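Local atomic coordinates of putative sulfurtransferase DsrE (Allochromatium vinosum, PDB entry 2HY5), a protein that is of uncertain function but, as a DsrE/TusD-family putative sulfurtransferase, could carry sulfur during the oxidation of intracellular sulfur. Residues A[36-47]-A[74-85]; A[1-9]-A[119-130]. One frame throughout, in Å; residues are numbered along the deposited sequence.

Contact 1. Residues A[36-47]-A[74-85]; sequences RVFFYHDGVNNS and DMVVCVAAAQRR
Tyr40 and Cys78 meet because both side chains swing away from their own backbone N (chi1 -163° and 178°), which sets Cys78 SG at the edge of the tyrosine ring, 3.5 Å from Tyr40 CE1. Phe38, turned the same way, brings its CZ to 3.7 Å from Cys78 CB, while Val76 O lies over one face of its ring. Strands 36-39 and 75-78 run parallel in a beta-alpha-beta unit through helix 60-71, the last rung being Cys78 N to Phe39 O at 3.2 Å. Arg36 NE bonds Asp74 OD2 (2.7 Å) on its anti side, out of the carboxylate plane, while Asp74 OD1 pairs with Arg108. On the face that carries Phe39 and Val77, Val44 from the 3-10 segment 42-46 fits between Val77 CG1 and Ala81 CB; Val44 CB to Val77 CG1, 3.4 Å, is tight. At the far end of helix 79-85 the extended Arg85 puts NE 2.6 Å from Asp42 OD1, on its anti lone pair, with the two planes nearly perpendicular; its NH2 reaches Glu24 of the DsrF chain and Gln13 of the second DsrE subunit. Cys78 N-caps that helix, its sulfur accepting a long, straight bond from Ala81 N (3.6 Å), which means that the atom that by similarity carries the persulfide is held by the helix start and the edge of the Tyr40 ring.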
loop_
_atom_site.group_PDB
_atom_site.type_symbol
_atom_site.label_atom_id
_atom_site.label_comp_id
_atom_site.label_asym_id
_atom_site.label_seq_id
_atom_site.Cartn_x
_atom_site.Cartn_y
_atom_site.Cartn_z
ATOM N N ARG A 36 -20.000 2.277 -15.511
ATOM C CA ARG A 36 -19.145 3.373 -15.078
ATOM C C ARG A 36 -17.851 2.847 -14.470
ATOM O O ARG A 36 -17.840 1.791 -13.841
ATOM C CB ARG A 36 -19.896 4.225 -14.046
ATOM C CG ARG A 36 -19.125 5.414 -13.457
ATOM C CD ARG A 36 -20.093 6.324 -12.695
ATOM N NE ARG A 36 -21.088 6.869 -13.614
ATOM C CZ ARG A 36 -22.375 7.047 -13.334
ATOM N NH1 ARG A 36 -22.862 6.731 -12.143
ATOM N NH2 ARG A 36 -23.186 7.521 -14.272
ATOM N N VAL A 37 -16.767 3.579 -14.698
ATOM C CA VAL A 37 -15.464 3.253 -14.138
ATOM C C VAL A 37 -15.241 4.414 -13.181
ATOM O O VAL A 37 -15.141 5.567 -13.605
ATOM C CB VAL A 37 -14.354 3.253 -15.209
ATOM C CG1 VAL A 37 -13.024 2.862 -14.576
ATOM C CG2 VAL A 37 -14.704 2.288 -16.326
ATOM N N PHE A 38 -15.186 4.111 -11.891
ATOM C CA PHE A 38 -15.030 5.147 -10.886
ATOM C C PHE A 38 -13.675 5.096 -10.191
ATOM O O PHE A 38 -13.280 4.060 -9.663
ATOM C CB PHE A 38 -16.155 5.022 -9.856
ATOM C CG PHE A 38 -16.281 6.208 -8.952
ATOM C CD1 PHE A 38 -15.464 6.342 -7.835
ATOM C CD2 PHE A 38 -17.198 7.214 -9.237
ATOM C CE1 PHE A 38 -15.558 7.462 -7.014
ATOM C CE2 PHE A 38 -17.303 8.340 -8.425
ATOM C CZ PHE A 38 -16.481 8.467 -7.311
ATOM N N PHE A 39 -12.965 6.219 -10.213
ATOM C CA PHE A 39 -11.656 6.300 -9.578
ATOM C C PHE A 39 -11.769 7.010 -8.238
ATOM O O PHE A 39 -12.254 8.141 -8.160
ATOM C CB PHE A 39 -10.663 7.026 -10.492
ATOM C CG PHE A 39 -10.456 6.345 -11.816
ATOM C CD1 PHE A 39 -11.295 6.612 -12.891
ATOM C CD2 PHE A 39 -9.445 5.410 -11.975
ATOM C CE1 PHE A 39 -11.122 5.958 -14.114
ATOM C CE2 PHE A 39 -9.264 4.753 -13.190
ATOM C CZ PHE A 39 -10.106 5.026 -14.258
ATOM N N TYR A 40 -11.325 6.330 -7.183
ATOM C CA TYR A 40 -11.391 6.863 -5.826
ATOM C C TYR A 40 -10.023 6.739 -5.148
ATOM O O TYR A 40 -9.150 6.033 -5.646
ATOM C CB TYR A 40 -12.453 6.100 -5.025
ATOM C CG TYR A 40 -12.890 6.796 -3.760
ATOM C CD1 TYR A 40 -13.120 8.174 -3.743
ATOM C CD2 TYR A 40 -13.099 6.079 -2.581
ATOM C CE1 TYR A 40 -13.544 8.819 -2.588
ATOM C CE2 TYR A 40 -13.529 6.718 -1.419
ATOM C CZ TYR A 40 -13.749 8.087 -1.429
ATOM O OH TYR A 40 -14.175 8.734 -0.290
ATOM N N HIS A 41 -9.846 7.410 -4.013
ATOM C CA HIS A 41 -8.560 7.393 -3.303
ATOM C C HIS A 41 -7.481 7.813 -4.313
ATOM O O HIS A 41 -7.735 8.650 -5.177
ATOM C CB HIS A 41 -8.238 5.991 -2.764
ATOM C CG HIS A 41 -9.298 5.409 -1.879
ATOM N ND1 HIS A 41 -9.699 5.997 -0.699
ATOM C CD2 HIS A 41 -10.008 4.258 -1.982
ATOM C CE1 HIS A 41 -10.607 5.238 -0.114
ATOM N NE2 HIS A 41 -10.812 4.176 -0.873
ATOM N N ASP A 42 -6.287 7.232 -4.211
ATOM C CA ASP A 42 -5.202 7.549 -5.144
ATOM C C ASP A 42 -5.578 7.167 -6.574
ATOM O O ASP A 42 -4.872 7.504 -7.523
ATOM C CB ASP A 42 -3.916 6.820 -4.746
ATOM C CG ASP A 42 -3.042 7.635 -3.813
ATOM O OD1 ASP A 42 -3.449 8.755 -3.433
ATOM O OD2 ASP A 42 -1.943 7.153 -3.461
ATOM N N GLY A 43 -6.693 6.458 -6.719
ATOM C CA GLY A 43 -7.150 6.060 -8.036
ATOM C C GLY A 43 -7.392 7.261 -8.931
ATOM O O GLY A 43 -7.290 7.158 -10.153
ATOM N N VAL A 44 -7.707 8.407 -8.338
ATOM C CA VAL A 44 -7.957 9.601 -9.139
ATOM C C VAL A 44 -6.743 9.998 -9.981
ATOM O O VAL A 44 -6.883 10.687 -10.994
ATOM C CB VAL A 44 -8.373 10.808 -8.252
ATOM C CG1 VAL A 44 -9.643 10.466 -7.477
ATOM C CG2 VAL A 44 -7.242 11.172 -7.300
ATOM N N ASN A 45 -5.557 9.545 -9.581
ATOM C CA ASN A 45 -4.339 9.885 -10.306
ATOM C C ASN A 45 -4.216 9.202 -11.673
ATOM O O ASN A 45 -3.262 9.447 -12.416
ATOM C CB ASN A 45 -3.116 9.582 -9.427
ATOM C CG ASN A 45 -3.008 10.529 -8.229
ATOM O OD1 ASN A 45 -2.382 10.203 -7.217
ATOM N ND2 ASN A 45 -3.609 11.708 -8.348
ATOM N N ASN A 46 -5.186 8.352 -12.006
ATOM C CA ASN A 46 -5.193 7.673 -13.300
ATOM C C ASN A 46 -5.790 8.594 -14.356
ATOM O O ASN A 46 -5.883 8.222 -15.525
ATOM C CB ASN A 46 -6.061 6.418 -13.250
ATOM C CG ASN A 46 -5.374 5.264 -12.575
ATOM O OD1 ASN A 46 -4.475 4.649 -13.143
ATOM N ND2 ASN A 46 -5.789 4.964 -11.352
ATOM N N SER A 47 -6.183 9.794 -13.943
ATOM C CA SER A 47 -6.827 10.720 -14.868
ATOM C C SER A 47 -6.014 11.932 -15.303
ATOM O O SER A 47 -6.537 12.802 -15.999
ATOM C CB SER A 47 -8.144 11.208 -14.268
ATOM O OG SER A 47 -7.920 12.029 -13.137
ATOM N N ASP A 74 -17.962 5.744 -19.337
ATOM C CA ASP A 74 -18.127 6.891 -18.455
ATOM C C ASP A 74 -17.080 6.729 -17.351
ATOM O O ASP A 74 -17.255 5.941 -16.424
ATOM C CB ASP A 74 -19.544 6.906 -17.870
ATOM C CG ASP A 74 -19.805 8.116 -16.986
ATOM O OD1 ASP A 74 -19.244 9.194 -17.266
ATOM O OD2 ASP A 74 -20.585 7.991 -16.015
ATOM N N MET A 75 -15.981 7.465 -17.484
ATOM C CA MET A 75 -14.887 7.411 -16.524
ATOM C C MET A 75 -15.046 8.589 -15.582
ATOM O O MET A 75 -14.953 9.745 -15.998
ATOM C CB MET A 75 -13.563 7.507 -17.269
ATOM C CG MET A 75 -13.522 6.612 -18.483
ATOM S SD MET A 75 -12.394 5.246 -18.266
ATOM C CE MET A 75 -11.076 5.899 -18.904
ATOM N N VAL A 76 -15.279 8.288 -14.310
ATOM C CA VAL A 76 -15.506 9.326 -13.320
ATOM C C VAL A 76 -14.445 9.359 -12.231
ATOM O O VAL A 76 -14.026 8.319 -11.712
ATOM C CB VAL A 76 -16.898 9.140 -12.672
ATOM C CG1 VAL A 76 -17.236 10.327 -11.774
ATOM C CG2 VAL A 76 -17.949 8.969 -13.765
ATOM N N VAL A 77 -14.015 10.572 -11.901
ATOM C CA VAL A 77 -13.013 10.807 -10.865
ATOM C C VAL A 77 -13.664 11.560 -9.707
ATOM O O VAL A 77 -14.279 12.611 -9.906
ATOM C CB VAL A 77 -11.845 11.642 -11.428
ATOM C CG1 VAL A 77 -10.843 11.958 -10.332
ATOM C CG2 VAL A 77 -11.180 10.885 -12.571
ATOM N N CYS A 78 -13.536 11.019 -8.496
ATOM C CA CYS A 78 -14.120 11.636 -7.309
ATOM C C CYS A 78 -13.559 13.035 -7.060
ATOM O O CYS A 78 -12.346 13.216 -6.957
ATOM C CB CYS A 78 -13.855 10.771 -6.080
ATOM S SG CYS A 78 -14.490 11.496 -4.561
ATOM N N VAL A 79 -14.443 14.019 -6.944
ATOM C CA VAL A 79 -14.009 15.395 -6.720
ATOM C C VAL A 79 -13.287 15.600 -5.389
ATOM O O VAL A 79 -12.276 16.300 -5.330
ATOM C CB VAL A 79 -15.204 16.379 -6.808
ATOM C CG1 VAL A 79 -16.203 16.101 -5.692
ATOM C CG2 VAL A 79 -14.701 17.808 -6.734
ATOM N N ALA A 80 -13.801 14.989 -4.324
ATOM C CA ALA A 80 -13.204 15.116 -2.996
ATOM C C ALA A 80 -11.784 14.567 -2.984
ATOM O O ALA A 80 -10.851 15.224 -2.513
ATOM C CB ALA A 80 -14.058 14.381 -1.970
ATOM N N ALA A 81 -11.627 13.356 -3.505
ATOM C CA ALA A 81 -10.322 12.716 -3.570
ATOM C C ALA A 81 -9.400 13.473 -4.531
ATOM O O ALA A 81 -8.194 13.550 -4.314
ATOM C CB ALA A 81 -10.478 11.262 -4.014
ATOM N N ALA A 82 -9.972 14.038 -5.591
ATOM C CA ALA A 82 -9.184 14.795 -6.564
ATOM C C ALA A 82 -8.649 16.103 -5.971
ATOM O O ALA A 82 -7.512 16.491 -6.233
ATOM C CB ALA A 82 -10.025 15.090 -7.802
ATOM N N GLN A 83 -9.471 16.781 -5.174
ATOM C CA GLN A 83 -9.060 18.038 -4.558
ATOM C C GLN A 83 -7.925 17.818 -3.573
ATOM O O GLN A 83 -7.022 18.638 -3.449
ATOM C CB GLN A 83 -10.244 18.688 -3.841
ATOM C CG GLN A 83 -11.298 19.227 -4.785
ATOM C CD GLN A 83 -12.516 19.756 -4.060
ATOM O OE1 GLN A 83 -13.384 20.391 -4.662
ATOM N NE2 GLN A 83 -12.593 19.490 -2.763
ATOM N N ARG A 84 -7.975 16.695 -2.877
ATOM C CA ARG A 84 -6.956 16.369 -1.897
ATOM C C ARG A 84 -5.628 16.042 -2.576
ATOM O O ARG A 84 -4.558 16.365 -2.059
ATOM C CB ARG A 84 -7.419 15.167 -1.075
ATOM C CG ARG A 84 -6.899 15.104 0.346
ATOM C CD ARG A 84 -7.534 13.921 1.057
ATOM N NE ARG A 84 -8.964 13.839 0.762
ATOM C CZ ARG A 84 -9.934 14.197 1.598
ATOM N NH1 ARG A 84 -9.640 14.665 2.803
ATOM N NH2 ARG A 84 -11.201 14.094 1.221
ATOM N N ARG A 85 -5.702 15.434 -3.754
ATOM C CA ARG A 85 -4.506 15.002 -4.461
ATOM C C ARG A 85 -3.978 15.838 -5.621
ATOM O O ARG A 85 -2.864 15.605 -6.094
ATOM C CB ARG A 85 -4.717 13.556 -4.899
ATOM C CG ARG A 85 -5.000 12.637 -3.711
ATOM C CD ARG A 85 -5.361 11.239 -4.155
ATOM N NE ARG A 85 -5.474 10.303 -3.036
ATOM C CZ ARG A 85 -6.465 10.286 -2.150
ATOM N NH1 ARG A 85 -7.455 11.160 -2.229
ATOM N NH2 ARG A 85 -6.479 9.360 -1.194
#

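Contact 2. Residues A[1-9]-A[119-130]; sequences MKFALQINE and AIQADRLVVFGD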
loop_
_atom_site.group_PDB
_atom_site.type_symbol
_atom_site.label_atom_id
_atom_site.label_comp_id
_atom_site.label_asym_id
_atom_site.label_seq_id
_atom_site.Cartn_x
_atom_site.Cartn_y
_atom_site.Cartn_z
ATOM N N MET A 1 -24.298 -8.717 -18.708
ATOM C CA MET A 1 -24.592 -7.985 -17.446
ATOM C C MET A 1 -23.941 -6.607 -17.449
ATOM O O MET A 1 -23.142 -6.290 -18.331
ATOM C CB MET A 1 -24.087 -8.781 -16.238
ATOM C CG MET A 1 -24.759 -10.130 -16.051
ATOM S SD MET A 1 -24.369 -10.863 -14.451
ATOM C CE MET A 1 -25.887 -10.519 -13.548
ATOM N N LYS A 2 -24.299 -5.794 -16.457
ATOM C CA LYS A 2 -23.763 -4.443 -16.310
ATOM C C LYS A 2 -22.791 -4.405 -15.129
ATOM O O LYS A 2 -23.104 -4.889 -14.044
ATOM C CB LYS A 2 -24.895 -3.445 -16.056
ATOM C CG LYS A 2 -25.991 -3.441 -17.105
ATOM C CD LYS A 2 -27.066 -2.425 -16.740
ATOM C CE LYS A 2 -28.186 -2.388 -17.765
ATOM N NZ LYS A 2 -29.243 -1.409 -17.385
ATOM N N PHE A 3 -21.621 -3.815 -15.354
ATOM C CA PHE A 3 -20.580 -3.709 -14.330
ATOM C C PHE A 3 -20.301 -2.291 -13.868
ATOM O O PHE A 3 -20.397 -1.340 -14.638
ATOM C CB PHE A 3 -19.250 -4.246 -14.861
ATOM C CG PHE A 3 -19.185 -5.733 -14.971
ATOM C CD1 PHE A 3 -18.915 -6.513 -13.850
ATOM C CD2 PHE A 3 -19.385 -6.359 -16.196
ATOM C CE1 PHE A 3 -18.847 -7.904 -13.950
ATOM C CE2 PHE A 3 -19.318 -7.745 -16.306
ATOM C CZ PHE A 3 -19.050 -8.518 -15.183
ATOM N N ALA A 4 -19.938 -2.177 -12.596
ATOM C CA ALA A 4 -19.537 -0.909 -12.009
ATOM C C ALA A 4 -18.125 -1.249 -11.543
ATOM O O ALA A 4 -17.944 -2.182 -10.760
ATOM C CB ALA A 4 -20.421 -0.555 -10.820
ATOM N N LEU A 5 -17.123 -0.534 -12.045
ATOM C CA LEU A 5 -15.743 -0.807 -11.644
ATOM C C LEU A 5 -15.198 0.330 -10.795
ATOM O O LEU A 5 -15.364 1.497 -11.130
ATOM C CB LEU A 5 -14.848 -0.991 -12.873
ATOM C CG LEU A 5 -15.259 -2.064 -13.884
ATOM C CD1 LEU A 5 -14.187 -2.173 -14.958
ATOM C CD2 LEU A 5 -15.453 -3.405 -13.193
ATOM N N GLN A 6 -14.543 -0.024 -9.696
ATOM C CA GLN A 6 -13.966 0.952 -8.785
ATOM C C GLN A 6 -12.463 0.696 -8.721
ATOM O O GLN A 6 -12.039 -0.443 -8.530
ATOM C CB GLN A 6 -14.588 0.791 -7.393
ATOM C CG GLN A 6 -14.224 1.896 -6.403
ATOM C CD GLN A 6 -14.724 1.593 -4.998
ATOM O OE1 GLN A 6 -15.840 1.101 -4.815
ATOM N NE2 GLN A 6 -13.913 1.926 -3.996
ATOM N N ILE A 7 -11.669 1.750 -8.900
ATOM C CA ILE A 7 -10.212 1.642 -8.856
ATOM C C ILE A 7 -9.724 2.575 -7.750
ATOM O O ILE A 7 -9.971 3.779 -7.798
ATOM C CB ILE A 7 -9.601 2.027 -10.221
ATOM C CG1 ILE A 7 -10.125 1.060 -11.293
ATOM C CG2 ILE A 7 -8.076 1.966 -10.161
ATOM C CD1 ILE A 7 -9.764 1.434 -12.700
ATOM N N ASN A 8 -9.031 2.010 -6.761
ATOM C CA ASN A 8 -8.570 2.770 -5.598
ATOM C C ASN A 8 -7.108 3.171 -5.525
ATOM O O ASN A 8 -6.707 3.842 -4.571
ATOM C CB ASN A 8 -8.873 1.998 -4.311
ATOM C CG ASN A 8 -10.328 1.599 -4.188
ATOM O OD1 ASN A 8 -11.219 2.284 -4.684
ATOM N ND2 ASN A 8 -10.574 0.499 -3.492
ATOM N N GLU A 9 -6.308 2.768 -6.501
ATOM C CA GLU A 9 -4.891 3.092 -6.451
ATOM C C GLU A 9 -4.385 3.834 -7.666
ATOM O O GLU A 9 -4.949 3.731 -8.755
ATOM C CB GLU A 9 -4.080 1.811 -6.277
ATOM C CG GLU A 9 -4.536 0.952 -5.119
ATOM C CD GLU A 9 -4.542 1.698 -3.797
ATOM O OE1 GLU A 9 -3.671 2.572 -3.602
ATOM O OE2 GLU A 9 -5.409 1.395 -2.947
ATOM N N ALA A 119 -23.333 1.427 -8.388
ATOM C CA ALA A 119 -23.490 0.185 -7.636
ATOM C C ALA A 119 -24.953 -0.232 -7.641
ATOM O O ALA A 119 -25.272 -1.424 -7.626
ATOM C CB ALA A 119 -23.000 0.370 -6.198
ATOM N N ILE A 120 -25.845 0.750 -7.667
ATOM C CA ILE A 120 -27.277 0.476 -7.685
ATOM C C ILE A 120 -27.734 0.006 -9.066
ATOM O O ILE A 120 -28.514 -0.941 -9.181
ATOM C CB ILE A 120 -28.090 1.735 -7.301
ATOM C CG1 ILE A 120 -27.790 2.123 -5.848
ATOM C CG2 ILE A 120 -29.575 1.480 -7.502
ATOM C CD1 ILE A 120 -28.514 3.370 -5.376
ATOM N N GLN A 121 -27.237 0.663 -10.109
ATOM C CA GLN A 121 -27.622 0.333 -11.478
ATOM C C GLN A 121 -26.965 -0.916 -12.052
ATOM O O GLN A 121 -27.586 -1.638 -12.829
ATOM C CB GLN A 121 -27.326 1.516 -12.403
ATOM C CG GLN A 121 -28.071 2.795 -12.046
ATOM C CD GLN A 121 -29.577 2.615 -12.061
ATOM O OE1 GLN A 121 -30.131 2.020 -12.986
ATOM N NE2 GLN A 121 -30.249 3.145 -11.041
ATOM N N ALA A 122 -25.718 -1.172 -11.673
ATOM C CA ALA A 122 -24.991 -2.331 -12.187
ATOM C C ALA A 122 -25.360 -3.642 -11.505
ATOM O O ALA A 122 -25.876 -3.660 -10.388
ATOM C CB ALA A 122 -23.491 -2.095 -12.073
ATOM N N ASP A 123 -25.093 -4.742 -12.196
ATOM C CA ASP A 123 -25.377 -6.065 -11.662
ATOM C C ASP A 123 -24.243 -6.504 -10.743
ATOM O O ASP A 123 -24.461 -7.245 -9.787
ATOM C CB ASP A 123 -25.528 -7.070 -12.804
ATOM C CG ASP A 123 -26.723 -6.768 -13.682
ATOM O OD1 ASP A 123 -27.848 -6.705 -13.142
ATOM O OD2 ASP A 123 -26.540 -6.597 -14.906
ATOM N N ARG A 124 -23.034 -6.034 -11.035
ATOM C CA ARG A 124 -21.861 -6.387 -10.239
ATOM C C ARG A 124 -20.956 -5.184 -9.996
ATOM O O ARG A 124 -20.774 -4.344 -10.879
ATOM C CB ARG A 124 -21.044 -7.465 -10.952
ATOM C CG ARG A 124 -21.809 -8.740 -11.264
ATOM C CD ARG A 124 -22.085 -9.547 -10.014
ATOM N NE ARG A 124 -22.729 -10.818 -10.340
ATOM C CZ ARG A 124 -24.029 -10.966 -10.559
ATOM N NH1 ARG A 124 -24.844 -9.926 -10.483
ATOM N NH2 ARG A 124 -24.514 -12.165 -10.858
ATOM N N LEU A 125 -20.403 -5.112 -8.790
ATOM C CA LEU A 125 -19.472 -4.051 -8.421
ATOM C C LEU A 125 -18.136 -4.743 -8.191
ATOM O O LEU A 125 -17.992 -5.537 -7.257
ATOM C CB LEU A 125 -19.908 -3.351 -7.132
ATOM C CG LEU A 125 -18.869 -2.414 -6.501
ATOM C CD1 LEU A 125 -18.586 -1.221 -7.415
ATOM C CD2 LEU A 125 -19.384 -1.954 -5.155
ATOM N N VAL A 126 -17.166 -4.445 -9.046
ATOM C CA VAL A 126 -15.851 -5.059 -8.945
ATOM C C VAL A 126 -14.845 -3.990 -8.546
ATOM O O VAL A 126 -14.618 -3.031 -9.284
ATOM C CB VAL A 126 -15.447 -5.703 -10.285
ATOM C CG1 VAL A 126 -14.188 -6.535 -10.106
ATOM C CG2 VAL A 126 -16.582 -6.574 -10.795
ATOM N N VAL A 127 -14.257 -4.173 -7.367
ATOM C CA VAL A 127 -13.303 -3.222 -6.809
ATOM C C VAL A 127 -11.860 -3.686 -6.949
ATOM O O VAL A 127 -11.528 -4.835 -6.659
ATOM C CB VAL A 127 -13.596 -2.975 -5.312
ATOM C CG1 VAL A 127 -12.674 -1.877 -4.772
ATOM C CG2 VAL A 127 -15.053 -2.588 -5.123
ATOM N N PHE A 128 -11.004 -2.776 -7.396
ATOM C CA PHE A 128 -9.593 -3.072 -7.575
ATOM C C PHE A 128 -8.797 -2.132 -6.694
ATOM O O PHE A 128 -8.886 -0.915 -6.833
ATOM C CB PHE A 128 -9.189 -2.883 -9.041
ATOM C CG PHE A 128 -9.836 -3.865 -9.979
ATOM C CD1 PHE A 128 -11.127 -3.648 -10.457
ATOM C CD2 PHE A 128 -9.169 -5.028 -10.351
ATOM C CE1 PHE A 128 -11.748 -4.578 -11.296
ATOM C CE2 PHE A 128 -9.782 -5.971 -11.192
ATOM C CZ PHE A 128 -11.073 -5.743 -11.662
ATOM N N GLY A 129 -8.021 -2.695 -5.778
ATOM C CA GLY A 129 -7.241 -1.859 -4.890
ATOM C C GLY A 129 -6.017 -2.565 -4.360
ATOM O O GLY A 129 -5.456 -3.435 -5.024
ATOM N N ASP A 130 -5.619 -2.187 -3.147
ATOM C CA ASP A 130 -4.454 -2.759 -2.477
ATOM C C ASP A 130 -4.870 -3.657 -1.326
ATOM O O ASP A 130 -5.168 -3.118 -0.236
ATOM C CB ASP A 130 -3.556 -1.649 -1.942
ATOM C CG ASP A 130 -2.985 -0.802 -3.041
ATOM O OD1 ASP A 130 -2.420 0.270 -2.734
ATOM O OD2 ASP A 130 -3.091 -1.218 -4.216
ATOM O OXT ASP A 130 -4.896 -4.886 -1.524
HETATM O O HOH W 1 -29.736 -1.146 -14.292
HETATM O O HOH W 2 -7.521 -0.030 -1.914
#
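Strands 2-7 and 124-128 run parallel, their axes approaching to 4.8 Å at an angle of 16°, with backbone bonds from Arg124 N to Lys2 O through to Asn8 N to Phe128 O. Lys2 O is gripped twice, since Asp123 N also reaches it at 2.7 Å, and the Asp123 carboxylate answers by taking Lys2 N on the anti side of OD2 (2.8 Å). Met1 lays its CE over one face of the Arg124 guanidinium, 3.3 Å from Arg124 NH1; that group also bonds to main-chain carbonyls of Thr92 and Cys95 of the DsrH chain. Phe3 CD1 rests on Arg124 CB and Val126 CG2, and Leu5 lies alongside Val126. In the parallel alpha/beta sheet of the DsrE fold this pairing joins the first strand in sequence to the last, 124-128, which is outermost within this chain. On the face that carries Ala4 and Gln6, Ala4 CB packs against Ala122 CB, just past helix 113-121, at 3.7 Å. Gln6, its CG anti to the backbone N (chi1 -171°), runs extended beside Val127 and sends NE2 to an in-plane lone pair of Asn8 OD1, 2.8 Å away; its OE1 is buried without a polar partner.

In the fold
Contacts 1 and 2 are two seams of one parallel sheet, their centres 14 Å apart, and the neighbouring strands 33-39 and 2-7 join them. Phe38 does much of the stitching: its N lies 2.7 Å from Leu5 O and its O 2.9 Å from Ile7 N, both probable hydrogen bonds. On the face carrying Phe39 and Ile7, Phe39 CE2 packs on Ile7 CD1 at 3.4 Å, and past the strand ends His41 CB sits 3.2 Å from Asn8 O. The putative persulfide cysteine, Cys78, belongs to contact 1, yet the side chain of Gln6 in contact 2 lies about 9 Å from that of Cys78. Both contacts also reach the second DsrE subunit.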